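Local coordinates for StiE protein (Stigmatella aurantiaca, PDB 6ECX), which is a polyketide synthase whose O-methyltransferase domain, the piece in this chain, binds S-adenosylmethionine and probably methylates an intermediate of polyketide assembly, at residues A[51-54]-A[55-59]; A[176-179]-A[180-183]; A[244-247]-A[248-252]. One frame throughout, in Å; residues are numbered along the deposited sequence.

Contact 1 (A[51-54]-A[55-59])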
ATOM      1  N   SER A  51      -5.153  13.443 -16.571  1.00 82.31           N
ATOM      2  CA  SER A  51      -3.713  13.570 -16.386  1.00 84.27           C
ATOM      3  C   SER A  51      -3.436  13.432 -14.895  1.00 83.72           C
ATOM      4  O   SER A  51      -3.690  14.361 -14.121  1.00 85.73           O
ATOM      5  CB  SER A  51      -3.203  14.898 -16.924  1.00 88.69           C
ATOM      6  OG  SER A  51      -1.884  15.116 -16.478  1.00 91.30           O
ATOM      7  N   TRP A  52      -2.942  12.261 -14.499  1.00 78.35           N
ATOM      8  CA  TRP A  52      -2.523  12.070 -13.117  1.00 71.63           C
ATOM      9  C   TRP A  52      -1.461  13.093 -12.723  1.00 79.94           C
ATOM     10  O   TRP A  52      -1.472  13.617 -11.602  1.00 79.11           O
ATOM     11  CB  TRP A  52      -2.009  10.644 -12.936  1.00 72.37           C
ATOM     12  CG  TRP A  52      -1.553  10.350 -11.561  1.00 72.67           C
ATOM     13  CD1 TRP A  52      -2.331   9.990 -10.499  1.00 74.82           C
ATOM     14  CD2 TRP A  52      -0.204  10.389 -11.081  1.00 75.30           C
ATOM     15  NE1 TRP A  52      -1.548   9.805  -9.383  1.00 72.38           N
ATOM     16  CE2 TRP A  52      -0.239  10.044  -9.714  1.00 71.49           C
ATOM     17  CE3 TRP A  52       1.028  10.692 -11.671  1.00 86.44           C
ATOM     18  CZ2 TRP A  52       0.914   9.986  -8.926  1.00 71.64           C
ATOM     19  CZ3 TRP A  52       2.173  10.637 -10.889  1.00 89.37           C
ATOM     20  CH2 TRP A  52       2.107  10.284  -9.530  1.00 81.69           C
ATOM     21  N   ILE A  53      -0.559  13.420 -13.648  1.00 76.97           N
ATOM     22  CA  ILE A  53       0.535  14.323 -13.314  1.00 83.35           C
ATOM     23  C   ILE A  53       0.004  15.731 -13.047  1.00 89.64           C
ATOM     24  O   ILE A  53       0.422  16.389 -12.090  1.00 91.56           O
ATOM     25  CB  ILE A  53       1.616  14.288 -14.418  1.00 91.83           C
ATOM     26  CG1 ILE A  53       2.939  14.855 -13.904  1.00 98.52           C
ATOM     27  CG2 ILE A  53       1.180  14.999 -15.696  1.00 93.81           C
ATOM     28  CD1 ILE A  53       3.620  13.916 -12.934  1.00 98.76           C
ATOM     29  N   ARG A  54      -0.958  16.199 -13.849  1.00 95.29           N
ATOM     30  CA  ARG A  54      -1.498  17.538 -13.627  1.00 98.23           C
ATOM     31  C   ARG A  54      -2.360  17.575 -12.370  1.00 94.24           C
ATOM     32  O   ARG A  54      -2.323  18.552 -11.612  1.00 96.51           O
ATOM     33  CB  ARG A  54      -2.300  18.008 -14.849  1.00 95.88           C
ATOM     34  CG  ARG A  54      -1.469  18.225 -16.101  1.00 99.08           C
ATOM     35  CD  ARG A  54      -2.291  18.735 -17.284  1.00103.10           C
ATOM     36  NE  ARG A  54      -1.427  19.423 -18.245  1.00109.90           N
ATOM     37  CZ  ARG A  54      -1.782  19.796 -19.472  1.00112.18           C
ATOM     38  NH1 ARG A  54      -2.999  19.548 -19.933  1.00111.57           N
ATOM     39  NH2 ARG A  54      -0.905  20.412 -20.251  1.00117.72           N
ATOM     40  N   THR A  55      -3.130  16.514 -12.126  1.00 85.86           N
ATOM     41  CA  THR A  55      -4.001  16.487 -10.956  1.00 93.34           C
ATOM     42  C   THR A  55      -3.196  16.541  -9.662  1.00 91.14           C
ATOM     43  O   THR A  55      -3.567  17.252  -8.720  1.00 90.02           O
ATOM     44  CB  THR A  55      -4.881  15.235 -10.986  1.00 78.62           C
ATOM     45  OG1 THR A  55      -5.792  15.320 -12.089  1.00 80.94           O
ATOM     46  CG2 THR A  55      -5.667  15.107  -9.695  1.00 77.52           C
ATOM     47  N   VAL A  56      -2.080  15.811  -9.606  1.00 82.86           N
ATOM     48  CA  VAL A  56      -1.306  15.718  -8.375  1.00 90.62           C
ATOM     49  C   VAL A  56      -0.574  17.018  -8.047  1.00104.87           C
ATOM     50  O   VAL A  56      -0.267  17.271  -6.876  1.00100.65           O
ATOM     51  CB  VAL A  56      -0.346  14.513  -8.481  1.00 91.18           C
ATOM     52  CG1 VAL A  56       0.610  14.446  -7.302  1.00 97.81           C
ATOM     53  CG2 VAL A  56      -1.148  13.236  -8.550  1.00 71.74           C
ATOM     54  N   PHE A  57      -0.326  17.880  -9.033  1.00113.50           N
ATOM     55  CA  PHE A  57       0.484  19.076  -8.814  1.00127.05           C
ATOM     56  C   PHE A  57      -0.315  20.366  -8.728  1.00131.42           C
ATOM     57  O   PHE A  57      -0.023  21.202  -7.870  1.00138.39           O
ATOM     58  CB  PHE A  57       1.533  19.205  -9.916  1.00139.44           C
ATOM     59  CG  PHE A  57       2.685  18.271  -9.747  1.00142.63           C
ATOM     60  CD1 PHE A  57       3.882  18.722  -9.223  1.00147.36           C
ATOM     61  CD2 PHE A  57       2.566  16.935 -10.087  1.00141.91           C
ATOM     62  CE1 PHE A  57       4.944  17.864  -9.060  1.00146.56           C
ATOM     63  CE2 PHE A  57       3.625  16.072  -9.927  1.00141.84           C
ATOM     64  CZ  PHE A  57       4.818  16.541  -9.413  1.00143.66           C
ATOM     65  N   ARG A  58      -1.313  20.561  -9.588  1.00127.45           N
ATOM     66  CA  ARG A  58      -2.195  21.724  -9.526  1.00136.00           C
ATOM     67  C   ARG A  58      -3.632  21.275  -9.275  1.00143.45           C
ATOM     68  O   ARG A  58      -4.485  21.377 -10.167  1.00144.21           O
ATOM     69  CB  ARG A  58      -2.112  22.556 -10.805  1.00136.96           C
ATOM     70  CG  ARG A  58      -0.786  23.267 -11.017  1.00144.01           C
ATOM     71  CD  ARG A  58      -0.869  24.214 -12.209  1.00152.67           C
ATOM     72  NE  ARG A  58      -1.072  23.496 -13.465  1.00148.41           N
ATOM     73  CZ  ARG A  58      -0.330  23.666 -14.555  1.00151.50           C
ATOM     74  NH1 ARG A  58       0.662  24.552 -14.562  1.00153.72           N
ATOM     75  NH2 ARG A  58      -0.592  22.960 -15.649  1.00149.34           N
ATOM     76  N   PRO A  59      -3.939  20.772  -8.074  1.00149.83           N
ATOM     77  CA  PRO A  59      -5.342  20.536  -7.715  1.00151.41           C
ATOM     78  C   PRO A  59      -6.089  21.808  -7.343  1.00163.39           C
ATOM     79  O   PRO A  59      -7.297  21.744  -7.089  1.00169.54           O
ATOM     80  CB  PRO A  59      -5.246  19.582  -6.507  1.00142.91           C
ATOM     81  CG  PRO A  59      -3.784  19.252  -6.344  1.00140.58           C
ATOM     82  CD  PRO A  59      -3.043  20.380  -6.974  1.00149.49           C
TER

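Contact 2 (A[176-179]-A[180-183])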
ATOM      1  N   PHE A 176       8.641  -8.591   9.242  1.00 44.26           N
ATOM      2  CA  PHE A 176       7.605  -9.624   9.294  1.00 43.93           C
ATOM      3  C   PHE A 176       7.635 -10.401  10.604  1.00 46.21           C
ATOM      4  O   PHE A 176       6.599 -10.915  11.024  1.00 44.29           O
ATOM      5  CB  PHE A 176       7.710 -10.532   8.064  1.00 44.54           C
ATOM      6  CG  PHE A 176       6.995  -9.958   6.873  1.00 44.21           C
ATOM      7  CD1 PHE A 176       7.621  -9.019   6.059  1.00 48.56           C
ATOM      8  CD2 PHE A 176       5.667 -10.258   6.628  1.00 43.34           C
ATOM      9  CE1 PHE A 176       6.949  -8.443   5.002  1.00 45.97           C
ATOM     10  CE2 PHE A 176       4.993  -9.670   5.560  1.00 41.79           C
ATOM     11  CZ  PHE A 176       5.631  -8.762   4.758  1.00 41.26           C
ATOM     12  N   SER A 177       8.775 -10.438  11.293  1.00 48.68           N
ATOM     13  CA  SER A 177       8.792 -10.936  12.663  1.00 48.68           C
ATOM     14  C   SER A 177       7.973 -10.033  13.574  1.00 50.94           C
ATOM     15  O   SER A 177       7.180 -10.510  14.400  1.00 48.69           O
ATOM     16  CB  SER A 177      10.243 -11.047  13.149  1.00 50.01           C
ATOM     17  OG  SER A 177      10.319 -11.186  14.557  1.00 54.54           O
ATOM     18  N   ASN A 178       8.150  -8.715  13.431  1.00 49.14           N
ATOM     19  CA  ASN A 178       7.349  -7.759  14.197  1.00 46.77           C
ATOM     20  C   ASN A 178       5.855  -7.927  13.910  1.00 45.46           C
ATOM     21  O   ASN A 178       5.020  -7.839  14.818  1.00 45.48           O
ATOM     22  CB  ASN A 178       7.806  -6.338  13.858  1.00 45.15           C
ATOM     23  CG  ASN A 178       7.402  -5.317  14.907  1.00 49.93           C
ATOM     24  OD1 ASN A 178       6.829  -5.655  15.952  1.00 48.97           O
ATOM     25  ND2 ASN A 178       7.722  -4.050  14.639  1.00 45.16           N
ATOM     26  N   ILE A 179       5.493  -8.152  12.651  1.00 39.08           N
ATOM     27  CA  ILE A 179       4.084  -8.365  12.324  1.00 41.69           C
ATOM     28  C   ILE A 179       3.569  -9.627  13.011  1.00 42.78           C
ATOM     29  O   ILE A 179       2.538  -9.613  13.701  1.00 40.22           O
ATOM     30  CB  ILE A 179       3.888  -8.441  10.795  1.00 40.62           C
ATOM     31  CG1 ILE A 179       4.131  -7.065  10.152  1.00 38.36           C
ATOM     32  CG2 ILE A 179       2.471  -8.954  10.477  1.00 36.27           C
ATOM     33  CD1 ILE A 179       4.217  -7.085   8.627  1.00 38.25           C
ATOM     34  N   ASP A 180       4.301 -10.730  12.845  1.00 43.58           N
ATOM     35  CA  ASP A 180       3.939 -12.008  13.459  1.00 40.29           C
ATOM     36  C   ASP A 180       3.761 -11.879  14.973  1.00 43.18           C
ATOM     37  O   ASP A 180       2.725 -12.252  15.520  1.00 39.96           O
ATOM     38  CB  ASP A 180       5.020 -13.049  13.121  1.00 41.18           C
ATOM     39  CG  ASP A 180       4.693 -14.431  13.636  1.00 44.55           C
ATOM     40  OD1 ASP A 180       3.533 -14.650  14.033  1.00 42.56           O
ATOM     41  OD2 ASP A 180       5.603 -15.289  13.641  1.00 42.40           O
ATOM     42  N   ARG A 181       4.751 -11.329  15.665  1.00 42.01           N
ATOM     43  CA  ARG A 181       4.698 -11.317  17.123  1.00 45.71           C
ATOM     44  C   ARG A 181       3.576 -10.442  17.669  1.00 41.99           C
ATOM     45  O   ARG A 181       3.245 -10.548  18.862  1.00 43.10           O
ATOM     46  CB  ARG A 181       6.059 -10.869  17.680  1.00 47.70           C
ATOM     47  CG  ARG A 181       7.149 -11.906  17.411  1.00 50.79           C
ATOM     48  CD  ARG A 181       8.539 -11.508  17.938  1.00 55.30           C
ATOM     49  NE  ARG A 181       9.119 -10.393  17.193  1.00 52.71           N
ATOM     50  CZ  ARG A 181       9.186  -9.155  17.656  1.00 56.50           C
ATOM     51  NH1 ARG A 181       8.728  -8.880  18.870  1.00 59.54           N
ATOM     52  NH2 ARG A 181       9.725  -8.195  16.916  1.00 60.65           N
ATOM     53  N   HIS A 182       2.986  -9.583  16.841  1.00 38.61           N
ATOM     54  CA  HIS A 182       1.930  -8.683  17.307  1.00 39.54           C
ATOM     55  C   HIS A 182       0.614  -8.883  16.569  1.00 40.52           C
ATOM     56  O   HIS A 182      -0.250  -8.004  16.590  1.00 40.12           O
ATOM     57  CB  HIS A 182       2.405  -7.233  17.205  1.00 36.00           C
ATOM     58  CG  HIS A 182       3.572  -6.960  18.081  1.00 43.46           C
ATOM     59  ND1 HIS A 182       4.866  -7.235  17.695  1.00 42.43           N
ATOM     60  CD2 HIS A 182       3.644  -6.505  19.355  1.00 43.71           C
ATOM     61  CE1 HIS A 182       5.690  -6.933  18.685  1.00 43.65           C
ATOM     62  NE2 HIS A 182       4.973  -6.489  19.701  1.00 48.97           N
ATOM     63  N   LEU A 183       0.430 -10.027  15.927  1.00 34.16           N
ATOM     64  CA  LEU A 183      -0.832 -10.356  15.285  1.00 35.18           C
ATOM     65  C   LEU A 183      -1.458 -11.511  16.058  1.00 35.53           C
ATOM     66  O   LEU A 183      -0.792 -12.530  16.283  1.00 36.70           O
ATOM     67  CB  LEU A 183      -0.574 -10.738  13.824  1.00 39.86           C
ATOM     68  CG  LEU A 183      -1.694 -10.873  12.810  1.00 41.66           C
ATOM     69  CD1 LEU A 183      -2.611  -9.648  12.861  1.00 36.49           C
ATOM     70  CD2 LEU A 183      -1.065 -11.039  11.420  1.00 39.52           C
TER

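Contact 3 (A[244-247]-A[248-252])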
ATOM      1  N   ASN A 244      -0.819   8.596 -20.015  1.00 72.60           N
ATOM      2  CA  ASN A 244      -0.694  10.000 -20.406  1.00 75.30           C
ATOM      3  C   ASN A 244       0.038  10.034 -21.741  1.00 79.08           C
ATOM      4  O   ASN A 244       1.278   9.989 -21.779  1.00 80.45           O
ATOM      5  CB  ASN A 244       0.051  10.816 -19.351  1.00 74.82           C
ATOM      6  CG  ASN A 244      -0.066  12.331 -19.567  1.00 84.39           C
ATOM      7  OD1 ASN A 244      -0.030  12.829 -20.698  1.00 85.82           O
ATOM      8  ND2 ASN A 244      -0.201  13.066 -18.468  1.00 76.20           N
ATOM      9  N   PRO A 245      -0.690  10.096 -22.864  1.00 88.96           N
ATOM     10  CA  PRO A 245      -0.021  10.134 -24.177  1.00 85.13           C
ATOM     11  C   PRO A 245       0.790  11.399 -24.423  1.00 97.63           C
ATOM     12  O   PRO A 245       1.600  11.409 -25.358  1.00 99.44           O
ATOM     13  CB  PRO A 245      -1.184  10.032 -25.177  1.00 86.51           C
ATOM     14  CG  PRO A 245      -2.358   9.581 -24.394  1.00 87.07           C
ATOM     15  CD  PRO A 245      -2.155  10.065 -22.992  1.00 87.91           C
ATOM     16  N   ASP A 246       0.601  12.459 -23.632  1.00 92.98           N
ATOM     17  CA  ASP A 246       1.339  13.709 -23.783  1.00 92.94           C
ATOM     18  C   ASP A 246       2.188  13.997 -22.548  1.00 91.63           C
ATOM     19  O   ASP A 246       2.481  15.159 -22.245  1.00 91.53           O
ATOM     20  CB  ASP A 246       0.386  14.872 -24.064  1.00 91.96           C
ATOM     21  CG  ASP A 246       1.055  16.013 -24.818  1.00 96.50           C
ATOM     22  OD1 ASP A 246       1.471  15.801 -25.978  1.00104.63           O
ATOM     23  OD2 ASP A 246       1.150  17.123 -24.256  1.00 97.23           O
ATOM     24  N   TYR A 247       2.596  12.936 -21.838  1.00 86.39           N
ATOM     25  CA  TYR A 247       3.290  13.088 -20.561  1.00 93.43           C
ATOM     26  C   TYR A 247       4.561  13.912 -20.691  1.00 88.31           C
ATOM     27  O   TYR A 247       4.929  14.628 -19.755  1.00100.41           O
ATOM     28  CB  TYR A 247       3.629  11.716 -19.970  1.00 92.20           C
ATOM     29  CG  TYR A 247       4.464  11.785 -18.705  1.00 95.87           C
ATOM     30  CD1 TYR A 247       3.858  11.855 -17.452  1.00 91.10           C
ATOM     31  CD2 TYR A 247       5.858  11.788 -18.762  1.00 99.64           C
ATOM     32  CE1 TYR A 247       4.618  11.926 -16.292  1.00 97.97           C
ATOM     33  CE2 TYR A 247       6.624  11.860 -17.612  1.00101.84           C
ATOM     34  CZ  TYR A 247       6.001  11.926 -16.380  1.00103.48           C
ATOM     35  OH  TYR A 247       6.762  11.995 -15.234  1.00107.35           O
ATOM     36  N   ALA A 248       5.261  13.797 -21.818  1.00 91.80           N
ATOM     37  CA  ALA A 248       6.513  14.521 -21.994  1.00 97.32           C
ATOM     38  C   ALA A 248       6.285  16.029 -21.949  1.00108.78           C
ATOM     39  O   ALA A 248       6.852  16.732 -21.104  1.00111.87           O
ATOM     40  CB  ALA A 248       7.176  14.107 -23.311  1.00102.61           C
ATOM     41  N   ALA A 249       5.450  16.547 -22.853  1.00113.78           N
ATOM     42  CA  ALA A 249       5.172  17.980 -22.856  1.00101.66           C
ATOM     43  C   ALA A 249       4.350  18.415 -21.648  1.00107.34           C
ATOM     44  O   ALA A 249       4.378  19.596 -21.296  1.00114.01           O
ATOM     45  CB  ALA A 249       4.459  18.381 -24.146  1.00104.22           C
ATOM     46  N   GLN A 250       3.620  17.501 -21.001  1.00 94.12           N
ATOM     47  CA  GLN A 250       2.937  17.887 -19.772  1.00104.05           C
ATOM     48  C   GLN A 250       3.925  18.059 -18.623  1.00105.65           C
ATOM     49  O   GLN A 250       3.829  19.027 -17.857  1.00107.42           O
ATOM     50  CB  GLN A 250       1.857  16.863 -19.403  1.00 87.15           C
ATOM     51  CG  GLN A 250       0.634  16.929 -20.299  1.00 87.56           C
ATOM     52  CD  GLN A 250      -0.610  16.358 -19.661  1.00 87.75           C
ATOM     53  OE1 GLN A 250      -0.568  15.804 -18.561  1.00 80.80           O
ATOM     54  NE2 GLN A 250      -1.740  16.499 -20.351  1.00 84.58           N
ATOM     55  N   PHE A 251       4.890  17.144 -18.502  1.00106.39           N
ATOM     56  CA  PHE A 251       5.828  17.197 -17.388  1.00108.51           C
ATOM     57  C   PHE A 251       6.761  18.397 -17.486  1.00113.17           C
ATOM     58  O   PHE A 251       7.136  18.969 -16.456  1.00114.84           O
ATOM     59  CB  PHE A 251       6.635  15.900 -17.321  1.00113.93           C
ATOM     60  CG  PHE A 251       7.649  15.875 -16.216  1.00116.28           C
ATOM     61  CD1 PHE A 251       8.988  16.133 -16.477  1.00123.60           C
ATOM     62  CD2 PHE A 251       7.266  15.603 -14.914  1.00110.37           C
ATOM     63  CE1 PHE A 251       9.923  16.115 -15.461  1.00123.96           C
ATOM     64  CE2 PHE A 251       8.195  15.582 -13.895  1.00111.42           C
ATOM     65  CZ  PHE A 251       9.526  15.838 -14.169  1.00117.57           C
ATOM     66  N   GLU A 252       7.155  18.786 -18.701  1.00111.64           N
ATOM     67  CA  GLU A 252       7.994  19.970 -18.854  1.00121.13           C
ATOM     68  C   GLU A 252       7.268  21.224 -18.387  1.00129.30           C
ATOM     69  O   GLU A 252       7.870  22.103 -17.760  1.00132.24           O
ATOM     70  CB  GLU A 252       8.426  20.134 -20.308  1.00126.70           C
ATOM     71  CG  GLU A 252       9.141  18.944 -20.901  1.00127.27           C
ATOM     72  CD  GLU A 252       9.670  19.245 -22.288  1.00131.08           C
ATOM     73  OE1 GLU A 252      10.070  20.403 -22.529  1.00132.31           O
ATOM     74  OE2 GLU A 252       9.671  18.331 -23.139  1.00130.22           O
TER
HETATM   75  O   HOH W   1      -1.731  17.574 -23.081  1.00 57.58           O

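Contact 1 (A[51-54]-A[55-59])
Ser51 and Thr55 meet in a local i to i+4 contact at the N-terminal start of the short helix 52-57. The side chain of Val56 is about 8 Å from that of Leu38, which binds S-adenosylmethionine. Ser51 is the N-cap. Its OG accepts from Arg54 N at 3.0 Å, the usual capping bond. Ser51 O is gripped twice by Thr55. Thr55 N donates to Ser51 O at 3.0 Å, and Thr55 OG1 donates to Ser51 O at 3.1 Å. The two donors arrive from opposite faces of the carbonyl plane, and OG1 stands well above that plane. The hydroxyl reaches back to the carbonyl because OG1 lies beside its own backbone N (chi1 -66°).

One residue further on, Trp52 and Val56 form a CH-pi contact. Val56 CG2 sits over one face of the Trp52 indole, 3.6 Å from the centroid of the five-membered ring. Its nearest ring atom is CE2. The next pair is Ile53 and Phe57. Ile53 CD1 touches Phe57 CE2 at 3.7 Å, while Ile53 O faces the ring edge near CD2. Phe57 N makes only weak bonds, to Ile53 O and Arg54 O. Arg58 N closes the turn on Arg54 O at 3.0 Å. The side chains of Arg54 and Arg58 bring like charges near each other, with NE of Arg54 4.5 Å from NH2 of Arg58.

The helix is wedged among several others. Leu69 of helix 64-80 lies against Trp52, Thr55 and Val56, and Cys241 and Leu242 of helix 235-242 pack on Trp52. Helix 247-255 touches it through Gln250, which bonds Ser51 OG, and through Leu254, which meets Phe57 and Arg58.

Contact 2 (A[176-179]-A[180-183])
Ser177 and Arg181, one helical turn apart, are joined by two hydrogen bonds. Arg181 N donates to Ser177 O. Arg181 NE donates to Ser177 OG at 3.0 Å and nearly straight, 172° at the hydrogen. The hydroxyl lies at the guanidinium edge, in its plane. The chain gets there by bending at chi3 (-69°), which folds the group back along the helix. Arg181 NH2 has a second partner, a salt bridge to Asp152.

The second polar pair is Asn178 with His182. His182 ND1 donates to the backbone O of Asn178 at 2.9 Å, in the carbonyl plane and on a lone pair. The oxygen also lies near the plane of the imidazole. This bond implies that ND1 carries a hydrogen. The Asn178 amide is turned 79° from the ring and serves other partners: ND2 bonds Asp151 O and Ser148 O, and OD1 bonds Phe153 N. Ser148 binds S-adenosylmethionine, so Asn178 probably helps to hold the loop that carries it.

Residues 176-181 are the C-terminal end of helix 172-181, and His182 and Leu183 lead out of it. The helix makes the beta-alpha-beta crossover between strands 157-163 and 187-196 of the Rossmann-like methyltransferase fold.

Backbone bonds finish the helix. Asp180 N reaches Phe176 O at 2.9 Å, and His182 N shifts to Ile179 O at 3.2 Å.

Apolar contact is slight: Ile179 CG2 lies 4.2 Å from Leu183 CD2. Phe176 touches Leu189 and Met191 of strand 187-196.

Contact 3 (A[244-247]-A[248-252])
Asn244 and Gln250 are tied by a side-chain hydrogen bond at the start of helix 247-255. Asn244 ND2 donates to Gln250 OE1 at 2.8 Å, nearly straight at 174°. The acceptor lies in the Asn244 amide plane, but the donor stands above the Gln250 amide, with the two planes 86° apart. OE1 also accepts from Ser51 OG. At the other end of the same amide, a water takes a bond from NE2 and gives one to Asp246 OD2, bridging the two side chains.

Backbone bonds begin the helix. Gln250 N donates to Asp246 O at 2.9 Å, and Phe251 N donates to Tyr247 O at 2.8 Å.

Aromatic packing involves Tyr247 and Phe251, whose side chains run side by side. Their rings are near parallel (15°) but slid apart, with centroids 5.7 Å from each other. The closer approach is CH-pi: Phe251 CB sits over the Tyr247 face, 4.3 Å from its centroid.

Asp246 is at the N-cap position but makes no side-chain capping bond. Asn244 to Tyr247 is a type I beta turn, closed by Tyr247 N to Asn244 O, that leads straight into the N-terminus of helix 247-255.

How the contacts relate
Contacts 1 and 3 are neighbours, with centres about 11 Å apart, and they join helix 52-57 to the start of helix 247-255. The Ser51 to Gln250 bond links the two, so one glutamine oxygen serves both helix starts. Contact 2 lies on the opposite side of the chain's centre, at the end of a helix of the Rossmann-like part; the centres of contacts 1 and 2 are about 37 Å apart. Contacts 1 and 2 are partly buried, while contact 3 is at the surface. Contact 1 mixes capping with apolar packing. Contact 2 relies on side-chain hydrogen bonds, with Asn178 close to a cofactor-binding residue. Contact 3 uses amides, a water and aromatic rings.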